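Local coordinates for extracellular solute-binding protein family 1 (PDB 5CI5) that binds alpha-D-tagatopyranose in its pocket and probably delivers sugars to an ABC transporter as the extracellular solute-binding protein, at residues L25-G30 / V55-F60; K45-K50 / W316-Y321. All coordinates share one frame; numbering follows the deposited sequence.

Contact 1: L25-G30 / V55-F60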
ATOM      1  N   LEU A  25     -10.391  10.933  23.809  1.00 21.80           N
ATOM      2  CA  LEU A  25      -9.593   9.979  23.021  1.00 13.00           C
ATOM      3  C   LEU A  25      -9.711  10.323  21.546  1.00 15.50           C
ATOM      4  O   LEU A  25     -10.814  10.416  21.007  1.00 14.50           O
ATOM      5  CB  LEU A  25     -10.038   8.541  23.285  1.00 18.43           C
ATOM      6  CG  LEU A  25      -9.160   7.436  22.729  1.00 20.57           C
ATOM      7  CD1 LEU A  25      -7.768   7.451  23.373  1.00 19.18           C
ATOM      8  CD2 LEU A  25      -9.813   6.077  22.943  1.00 20.46           C
ATOM      9  N   THR A  26      -8.574  10.504  20.885  1.00 11.18           N
ATOM     10  CA  THR A  26      -8.567  10.929  19.495  1.00  8.71           C
ATOM     11  C   THR A  26      -7.901   9.864  18.637  1.00 11.22           C
ATOM     12  O   THR A  26      -6.763   9.464  18.942  1.00 11.73           O
ATOM     13  CB  THR A  26      -7.816  12.272  19.322  1.00 12.38           C
ATOM     14  OG1 THR A  26      -8.454  13.275  20.121  1.00 12.38           O
ATOM     15  CG2 THR A  26      -7.797  12.746  17.879  1.00 15.88           C
ATOM     16  N   ILE A  27      -8.583   9.433  17.560  1.00  9.13           N
ATOM     17  CA  ILE A  27      -7.999   8.531  16.576  1.00  8.70           C
ATOM     18  C   ILE A  27      -7.869   9.219  15.218  1.00 10.42           C
ATOM     19  O   ILE A  27      -8.788   9.872  14.761  1.00 10.91           O
ATOM     20  CB  ILE A  27      -8.803   7.204  16.440  1.00 10.05           C
ATOM     21  CG1 ILE A  27      -8.109   6.229  15.474  1.00 10.50           C
ATOM     22  CG2 ILE A  27     -10.252   7.431  16.010  1.00  8.42           C
ATOM     23  CD1 ILE A  27      -8.740   4.827  15.409  1.00 14.81           C
ATOM     24  N   TRP A  28      -6.706   9.068  14.590  1.00  9.16           N
ATOM     25  CA  TRP A  28      -6.488   9.520  13.226  1.00  9.88           C
ATOM     26  C   TRP A  28      -6.430   8.329  12.307  1.00 10.33           C
ATOM     27  O   TRP A  28      -5.572   7.453  12.486  1.00  8.84           O
ATOM     28  CB  TRP A  28      -5.193  10.306  13.113  1.00  8.64           C
ATOM     29  CG  TRP A  28      -5.290  11.666  13.697  1.00  8.79           C
ATOM     30  CD1 TRP A  28      -6.320  12.175  14.443  1.00 11.65           C
ATOM     31  CD2 TRP A  28      -4.330  12.719  13.559  1.00  8.75           C
ATOM     32  NE1 TRP A  28      -6.050  13.492  14.786  1.00 14.48           N
ATOM     33  CE2 TRP A  28      -4.841  13.844  14.248  1.00 12.67           C
ATOM     34  CE3 TRP A  28      -3.091  12.827  12.915  1.00 12.39           C
ATOM     35  CZ2 TRP A  28      -4.146  15.049  14.317  1.00 20.37           C
ATOM     36  CZ3 TRP A  28      -2.413  14.032  12.986  1.00 14.80           C
ATOM     37  CH2 TRP A  28      -2.937  15.118  13.673  1.00 19.66           C
ATOM     38  N   ILE A  29      -7.318   8.317  11.312  1.00  8.39           N
ATOM     39  CA  ILE A  29      -7.396   7.243  10.334  1.00 10.20           C
ATOM     40  C   ILE A  29      -6.969   7.820   9.002  1.00 12.41           C
ATOM     41  O   ILE A  29      -7.510   8.825   8.543  1.00 12.02           O
ATOM     42  CB  ILE A  29      -8.804   6.659  10.247  1.00 11.01           C
ATOM     43  CG1 ILE A  29      -9.258   6.204  11.632  1.00 14.21           C
ATOM     44  CG2 ILE A  29      -8.855   5.490   9.257  1.00 11.24           C
ATOM     45  CD1 ILE A  29     -10.709   5.846  11.750  1.00 12.62           C
ATOM     46  N   GLY A  30      -5.969   7.180   8.410  1.00 10.27           N
ATOM     47  CA  GLY A  30      -5.360   7.688   7.206  1.00 11.51           C
ATOM     48  C   GLY A  30      -5.200   6.660   6.110  1.00 10.29           C
ATOM     49  O   GLY A  30      -5.125   5.459   6.360  1.00 12.57           O
ATOM     50  N   VAL A  55     -14.973   9.250  21.451  1.00 12.31           N
ATOM     51  CA  VAL A  55     -13.872   9.282  20.493  1.00 11.56           C
ATOM     52  C   VAL A  55     -13.999  10.381  19.470  1.00 14.48           C
ATOM     53  O   VAL A  55     -15.015  10.523  18.787  1.00 18.32           O
ATOM     54  CB  VAL A  55     -13.743   7.949  19.739  1.00 15.34           C
ATOM     55  CG1 VAL A  55     -12.550   7.982  18.797  1.00 14.88           C
ATOM     56  CG2 VAL A  55     -13.590   6.813  20.726  1.00 15.16           C
ATOM     57  N   GLU A  56     -12.935  11.152  19.356  1.00 13.17           N
ATOM     58  CA  GLU A  56     -12.825  12.151  18.310  1.00 16.20           C
ATOM     59  C   GLU A  56     -12.107  11.488  17.152  1.00 17.00           C
ATOM     60  O   GLU A  56     -11.013  10.951  17.324  1.00 16.95           O
ATOM     61  CB  GLU A  56     -12.051  13.380  18.797  1.00 15.97           C
ATOM     62  CG  GLU A  56     -12.761  14.232  19.852  1.00 30.40           C
ATOM     63  CD  GLU A  56     -13.545  15.404  19.271  1.00 52.87           C
ATOM     64  OE1 GLU A  56     -13.565  15.580  18.031  1.00 55.63           O
ATOM     65  OE2 GLU A  56     -14.139  16.158  20.069  1.00 59.73           O
ATOM     66  N   VAL A  57     -12.735  11.500  15.984  1.00 13.43           N
ATOM     67  CA  VAL A  57     -12.193  10.863  14.796  1.00 12.69           C
ATOM     68  C   VAL A  57     -11.755  11.924  13.772  1.00 14.63           C
ATOM     69  O   VAL A  57     -12.478  12.901  13.509  1.00 17.76           O
ATOM     70  CB  VAL A  57     -13.215   9.918  14.134  1.00 13.00           C
ATOM     71  CG1 VAL A  57     -12.631   9.296  12.842  1.00 16.46           C
ATOM     72  CG2 VAL A  57     -13.686   8.832  15.096  1.00 16.57           C
ATOM     73  N   GLN A  58     -10.567  11.767  13.197  1.00  9.93           N
ATOM     74  CA  GLN A  58     -10.208  12.583  12.042  1.00 11.47           C
ATOM     75  C   GLN A  58      -9.716  11.645  10.925  1.00 13.84           C
ATOM     76  O   GLN A  58      -8.908  10.737  11.164  1.00 13.21           O
ATOM     77  CB  GLN A  58      -9.156  13.640  12.398  1.00 14.67           C
ATOM     78  CG  GLN A  58      -8.845  14.630  11.272  1.00 33.28           C
ATOM     79  CD  GLN A  58      -8.070  15.855  11.753  1.00 44.07           C
ATOM     80  OE1 GLN A  58      -7.961  16.103  12.957  1.00 41.72           O
ATOM     81  NE2 GLN A  58      -7.533  16.630  10.807  1.00 46.62           N
ATOM     82  N   LEU A  59     -10.255  11.856   9.726  1.00 12.24           N
ATOM     83  CA  LEU A  59      -9.949  11.051   8.541  1.00 11.29           C
ATOM     84  C   LEU A  59      -9.030  11.823   7.621  1.00 14.69           C
ATOM     85  O   LEU A  59      -9.217  13.022   7.405  1.00 15.57           O
ATOM     86  CB  LEU A  59     -11.238  10.687   7.785  1.00 11.09           C
ATOM     87  CG  LEU A  59     -12.319  10.003   8.627  1.00 14.25           C
ATOM     88  CD1 LEU A  59     -13.626   9.782   7.834  1.00 19.30           C
ATOM     89  CD2 LEU A  59     -11.803   8.705   9.174  1.00 15.29           C
ATOM     90  N   PHE A  60      -8.060  11.123   7.042  1.00 10.17           N
ATOM     91  CA  PHE A  60      -7.046  11.749   6.201  1.00 13.74           C
ATOM     92  C   PHE A  60      -6.859  10.992   4.895  1.00 11.06           C
ATOM     93  O   PHE A  60      -6.626   9.784   4.914  1.00 11.28           O
ATOM     94  CB  PHE A  60      -5.681  11.782   6.889  1.00 13.82           C
ATOM     95  CG  PHE A  60      -5.632  12.571   8.159  1.00 11.28           C
ATOM     96  CD1 PHE A  60      -6.087  12.023   9.331  1.00 10.45           C
ATOM     97  CD2 PHE A  60      -5.079  13.848   8.186  1.00 22.29           C
ATOM     98  CE1 PHE A  60      -5.998  12.712  10.513  1.00 12.99           C
ATOM     99  CE2 PHE A  60      -4.994  14.550   9.373  1.00 23.44           C
ATOM    100  CZ  PHE A  60      -5.472  13.988  10.537  1.00 17.58           C
TER
HETATM  101  O   HOH W   1      -7.931  15.572  15.583  1.00 34.93           O

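Contact 2: K45-K50 / W316-Y321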
ATOM      1  N   LYS A  45     -18.772   3.916  16.904  1.00 15.76           N
ATOM      2  CA  LYS A  45     -19.921   4.098  17.784  1.00 16.58           C
ATOM      3  C   LYS A  45     -20.097   2.866  18.666  1.00 14.84           C
ATOM      4  O   LYS A  45     -20.385   3.000  19.855  1.00 19.37           O
ATOM      5  CB  LYS A  45     -21.194   4.373  16.997  1.00 19.09           C
ATOM      6  CG  LYS A  45     -21.285   5.772  16.354  1.00 29.31           C
ATOM      7  CD  LYS A  45     -20.999   6.940  17.313  1.00 37.15           C
ATOM      8  CE  LYS A  45     -19.823   7.783  16.820  1.00 38.14           C
ATOM      9  NZ  LYS A  45     -19.219   8.639  17.869  1.00 32.64           N
ATOM     10  N   THR A  46     -19.877   1.682  18.100  1.00 16.13           N
ATOM     11  CA  THR A  46     -19.992   0.444  18.875  1.00 15.28           C
ATOM     12  C   THR A  46     -18.953   0.452  20.003  1.00 17.52           C
ATOM     13  O   THR A  46     -19.251   0.100  21.147  1.00 16.12           O
ATOM     14  CB  THR A  46     -19.842  -0.776  17.960  1.00 16.02           C
ATOM     15  OG1 THR A  46     -20.952  -0.822  17.060  1.00 22.29           O
ATOM     16  CG2 THR A  46     -19.794  -2.081  18.737  1.00 21.43           C
ATOM     17  N   PHE A  47     -17.743   0.910  19.693  1.00 13.98           N
ATOM     18  CA  PHE A  47     -16.724   1.017  20.715  1.00 12.77           C
ATOM     19  C   PHE A  47     -17.177   1.930  21.842  1.00 12.80           C
ATOM     20  O   PHE A  47     -17.034   1.591  23.021  1.00 14.29           O
ATOM     21  CB  PHE A  47     -15.411   1.548  20.131  1.00 11.20           C
ATOM     22  CG  PHE A  47     -14.373   1.850  21.170  1.00 11.73           C
ATOM     23  CD1 PHE A  47     -13.583   0.852  21.693  1.00 11.33           C
ATOM     24  CD2 PHE A  47     -14.215   3.137  21.647  1.00 12.46           C
ATOM     25  CE1 PHE A  47     -12.625   1.123  22.667  1.00 13.43           C
ATOM     26  CE2 PHE A  47     -13.270   3.423  22.636  1.00 13.84           C
ATOM     27  CZ  PHE A  47     -12.466   2.421  23.133  1.00 16.57           C
ATOM     28  N   GLU A  48     -17.717   3.095  21.482  1.00 13.79           N
ATOM     29  CA  GLU A  48     -18.152   4.053  22.476  1.00 13.52           C
ATOM     30  C   GLU A  48     -19.231   3.461  23.385  1.00 14.21           C
ATOM     31  O   GLU A  48     -19.224   3.676  24.611  1.00 20.59           O
ATOM     32  CB  GLU A  48     -18.679   5.306  21.804  1.00 16.56           C
ATOM     33  CG  GLU A  48     -17.627   6.111  21.103  1.00 17.80           C
ATOM     34  CD  GLU A  48     -18.167   7.440  20.609  1.00 28.88           C
ATOM     35  OE1 GLU A  48     -19.409   7.566  20.487  1.00 28.79           O
ATOM     36  OE2 GLU A  48     -17.360   8.350  20.332  1.00 25.20           O
ATOM     37  N   GLU A  49     -20.148   2.712  22.782  1.00 15.47           N
ATOM     38  CA  GLU A  49     -21.229   2.079  23.551  1.00 19.29           C
ATOM     39  C   GLU A  49     -20.650   1.064  24.535  1.00 20.82           C
ATOM     40  O   GLU A  49     -21.079   0.965  25.695  1.00 22.34           O
ATOM     41  CB  GLU A  49     -22.229   1.364  22.636  1.00 23.83           C
ATOM     42  CG  GLU A  49     -22.984   2.233  21.634  1.00 42.21           C
ATOM     43  CD  GLU A  49     -23.677   3.406  22.281  1.00 55.63           C
ATOM     44  OE1 GLU A  49     -24.122   3.267  23.442  1.00 57.51           O
ATOM     45  OE2 GLU A  49     -23.776   4.466  21.625  1.00 60.88           O
ATOM     46  N   LYS A  50     -19.690   0.289  24.052  1.00 15.43           N
ATOM     47  CA  LYS A  50     -19.113  -0.778  24.861  1.00 17.08           C
ATOM     48  C   LYS A  50     -18.201  -0.294  25.977  1.00 17.49           C
ATOM     49  O   LYS A  50     -18.084  -0.968  27.005  1.00 24.99           O
ATOM     50  CB  LYS A  50     -18.348  -1.755  23.989  1.00 25.15           C
ATOM     51  CG  LYS A  50     -17.609  -2.802  24.829  1.00 33.32           C
ATOM     52  CD  LYS A  50     -17.039  -3.931  24.009  1.00 40.67           C
ATOM     53  CE  LYS A  50     -16.402  -4.962  24.925  1.00 37.61           C
ATOM     54  NZ  LYS A  50     -15.687  -6.018  24.167  1.00 39.81           N
ATOM     55  N   TRP A 316      -4.780   2.085  23.827  1.00 10.62           N
ATOM     56  CA  TRP A 316      -4.591   0.648  23.649  1.00 11.56           C
ATOM     57  C   TRP A 316      -5.946  -0.071  23.620  1.00  8.79           C
ATOM     58  O   TRP A 316      -6.160  -0.940  22.762  1.00 11.19           O
ATOM     59  CB  TRP A 316      -3.683   0.029  24.740  1.00 11.61           C
ATOM     60  CG  TRP A 316      -3.819  -1.426  24.662  1.00 11.32           C
ATOM     61  CD1 TRP A 316      -4.565  -2.216  25.472  1.00 16.16           C
ATOM     62  CD2 TRP A 316      -3.263  -2.277  23.660  1.00 10.18           C
ATOM     63  NE1 TRP A 316      -4.513  -3.518  25.044  1.00 19.67           N
ATOM     64  CE2 TRP A 316      -3.715  -3.584  23.933  1.00 14.81           C
ATOM     65  CE3 TRP A 316      -2.441  -2.065  22.557  1.00 13.41           C
ATOM     66  CZ2 TRP A 316      -3.367  -4.669  23.152  1.00 17.02           C
ATOM     67  CZ3 TRP A 316      -2.086  -3.162  21.776  1.00 18.05           C
ATOM     68  CH2 TRP A 316      -2.557  -4.441  22.081  1.00 14.54           C
ATOM     69  N   LYS A 317      -6.873   0.275  24.529  1.00  9.86           N
ATOM     70  CA  LYS A 317      -8.192  -0.371  24.537  1.00 11.14           C
ATOM     71  C   LYS A 317      -8.903  -0.231  23.197  1.00 11.36           C
ATOM     72  O   LYS A 317      -9.488  -1.199  22.694  1.00 10.83           O
ATOM     73  CB  LYS A 317      -9.095   0.201  25.655  1.00 12.60           C
ATOM     74  CG  LYS A 317      -8.893  -0.493  26.982  1.00 29.57           C
ATOM     75  CD  LYS A 317      -9.543  -1.876  26.930  1.00 38.75           C
ATOM     76  CE  LYS A 317      -9.102  -2.769  28.068  1.00 46.53           C
ATOM     77  NZ  LYS A 317      -9.512  -4.180  27.819  1.00 39.82           N
ATOM     78  N   LEU A 318      -8.826   0.948  22.586  1.00 11.80           N
ATOM     79  CA  LEU A 318      -9.383   1.131  21.248  1.00 10.92           C
ATOM     80  C   LEU A 318      -8.660   0.262  20.195  1.00  8.66           C
ATOM     81  O   LEU A 318      -9.305  -0.362  19.358  1.00 10.77           O
ATOM     82  CB  LEU A 318      -9.332   2.616  20.848  1.00  8.80           C
ATOM     83  CG  LEU A 318      -9.865   3.008  19.464  1.00 10.39           C
ATOM     84  CD1 LEU A 318     -11.287   2.525  19.258  1.00 10.15           C
ATOM     85  CD2 LEU A 318      -9.788   4.542  19.302  1.00 11.01           C
ATOM     86  N   ALA A 319      -7.326   0.220  20.238  1.00  8.90           N
ATOM     87  CA  ALA A 319      -6.551  -0.609  19.294  1.00  9.00           C
ATOM     88  C   ALA A 319      -6.946  -2.091  19.422  1.00 10.96           C
ATOM     89  O   ALA A 319      -7.164  -2.778  18.426  1.00 10.72           O
ATOM     90  CB  ALA A 319      -5.058  -0.419  19.522  1.00  9.94           C
ATOM     91  N   GLU A 320      -7.065  -2.547  20.654  1.00 10.66           N
ATOM     92  CA  GLU A 320      -7.462  -3.918  20.964  1.00 13.68           C
ATOM     93  C   GLU A 320      -8.836  -4.229  20.387  1.00 10.90           C
ATOM     94  O   GLU A 320      -9.036  -5.245  19.706  1.00 11.90           O
ATOM     95  CB  GLU A 320      -7.451  -4.086  22.482  1.00 16.62           C
ATOM     96  CG  GLU A 320      -7.710  -5.429  23.032  1.00 22.13           C
ATOM     97  CD  GLU A 320      -7.651  -5.347  24.546  1.00 29.63           C
ATOM     98  OE1 GLU A 320      -8.655  -4.942  25.158  1.00 37.08           O
ATOM     99  OE2 GLU A 320      -6.582  -5.602  25.104  1.00 25.02           O
ATOM    100  N   TYR A 321      -9.770  -3.309  20.593  1.00 12.23           N
ATOM    101  CA  TYR A 321     -11.114  -3.488  20.069  1.00 13.90           C
ATOM    102  C   TYR A 321     -11.108  -3.515  18.536  1.00 11.30           C
ATOM    103  O   TYR A 321     -11.701  -4.404  17.907  1.00 11.67           O
ATOM    104  CB  TYR A 321     -12.048  -2.380  20.582  1.00 12.93           C
ATOM    105  CG  TYR A 321     -13.314  -2.222  19.765  1.00 12.27           C
ATOM    106  CD1 TYR A 321     -14.446  -2.993  20.011  1.00 28.25           C
ATOM    107  CD2 TYR A 321     -13.366  -1.316  18.713  1.00 17.19           C
ATOM    108  CE1 TYR A 321     -15.601  -2.832  19.229  1.00 22.31           C
ATOM    109  CE2 TYR A 321     -14.503  -1.162  17.936  1.00 28.08           C
ATOM    110  CZ  TYR A 321     -15.611  -1.917  18.194  1.00 25.97           C
ATOM    111  OH  TYR A 321     -16.743  -1.750  17.392  1.00 31.40           O
TER

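Contact 1: L25-G30 / V55-F60
Phe60 brings the CE1-CZ end of its ring over one face of the Trp28 indole, CE1 lying 3.4 Å from Trp28 CG and CZ sitting above the middle of the ring system. The two planes are inclined at 47°, an oblique meeting of rings. Both side chains leave the same face of the sheet, and with CG beside the backbone N in Phe60 (chi1 -62°) its ring is set to reach the indole. Next to them Gln58 runs out extended alongside the indole; its OE1 is 3.7 Å from Trp28 NE1, too far for a direct bond, and a water joins them, accepting from NE1 at 2.9 Å and donating to OE1. That water satisfies the indole N-H where the side chain nears the surface.

The other face of the strand pair is aliphatic. Ile27 CG2 touches both Val55 CG1, 3.7 Å away, and Val57 CG2, while Ile29 CB rests 3.8 Å from Leu59 CD2.

Holding both faces in register are five backbone hydrogen bonds between parallel strands, in which Ile27 and Ile29 each use N and O. They run from Glu56 N to Leu25 O (2.8 Å) through to Phe60 N and Ile29 O, the last being the most bent, at 141° about the hydrogen.

Further out, helix 62-75 covers the aromatic face through Tyr65, which meets both rings, and helices 37-51 and 312-322 cover the aliphatic one. Strand 81-85 pairs with the far edge of 25-30. With helix 37-51 as the connection, strands 25-30 and 55-60 form the beta-alpha-beta crossover that opens the first alpha/beta lobe of a periplasmic-binding-protein fold, and its Gly30 end points to the tagatose pocket.

Contact 2: K45-K50 / W316-Y321
Leu318 CD1 sits squarely over one face of the Phe47 ring, 3.6 Å from its centroid and only 8° off the ring normal, a clean CH-pi contact. At the edge of that ring, near its plane, comes Tyr321 CG. The tyrosine ring in turn carries Phe47 CB over one of its faces, displaced toward the rim, with CB 3.6 Å from Tyr321 CE2. The two aromatic planes stand 57° apart, an oblique pairing. With CG anti to the backbone N, the Phe47 ring reaches across to the backbone of the other helix, where CE1 meets Leu318 CA at 3.5 Å. Replacing Phe47 by an alanine would probably open a gap between the helices, leaving Leu318 CD1 without its ring face.

Tyr321 OH packs against Thr46, 3.3 Å from CB, but its hydrogen bond goes to Val43 O, which fixes the phenol against helix 37-51. Within helix 312-322, Lys317 NZ forms a salt bridge with Glu320, meeting the syn lone pair of OE1.

The short helical segments cross at 122° with axes 11.0 Å apart, a spacing filled by the large side chains. Tyr51 stacks on Phe47, and Leu318 continues beneath onto strands 25-30 and 81-85.

Contacts 1 and 2 lie about 13 Å apart, centre to centre, in the same lobe and on the same side of the chain's centre. Along the chain strand 25-30 comes first, then helix 37-51 and strand 55-60, while helix 312-322 returns more than 250 residues later to lie on the same sheet. The layers meet directly: Leu318 CD2 is 4.0 Å from Ile27 CB, and Glu48 OE2 probably takes a hydrogen bond from Val55 N of strand 55-60. Contact 2 thus packs a late helix against the crossover helix of contact 1, tying sequence-distant parts into one lobe, with the sugar beyond the strands' C-terminal ends.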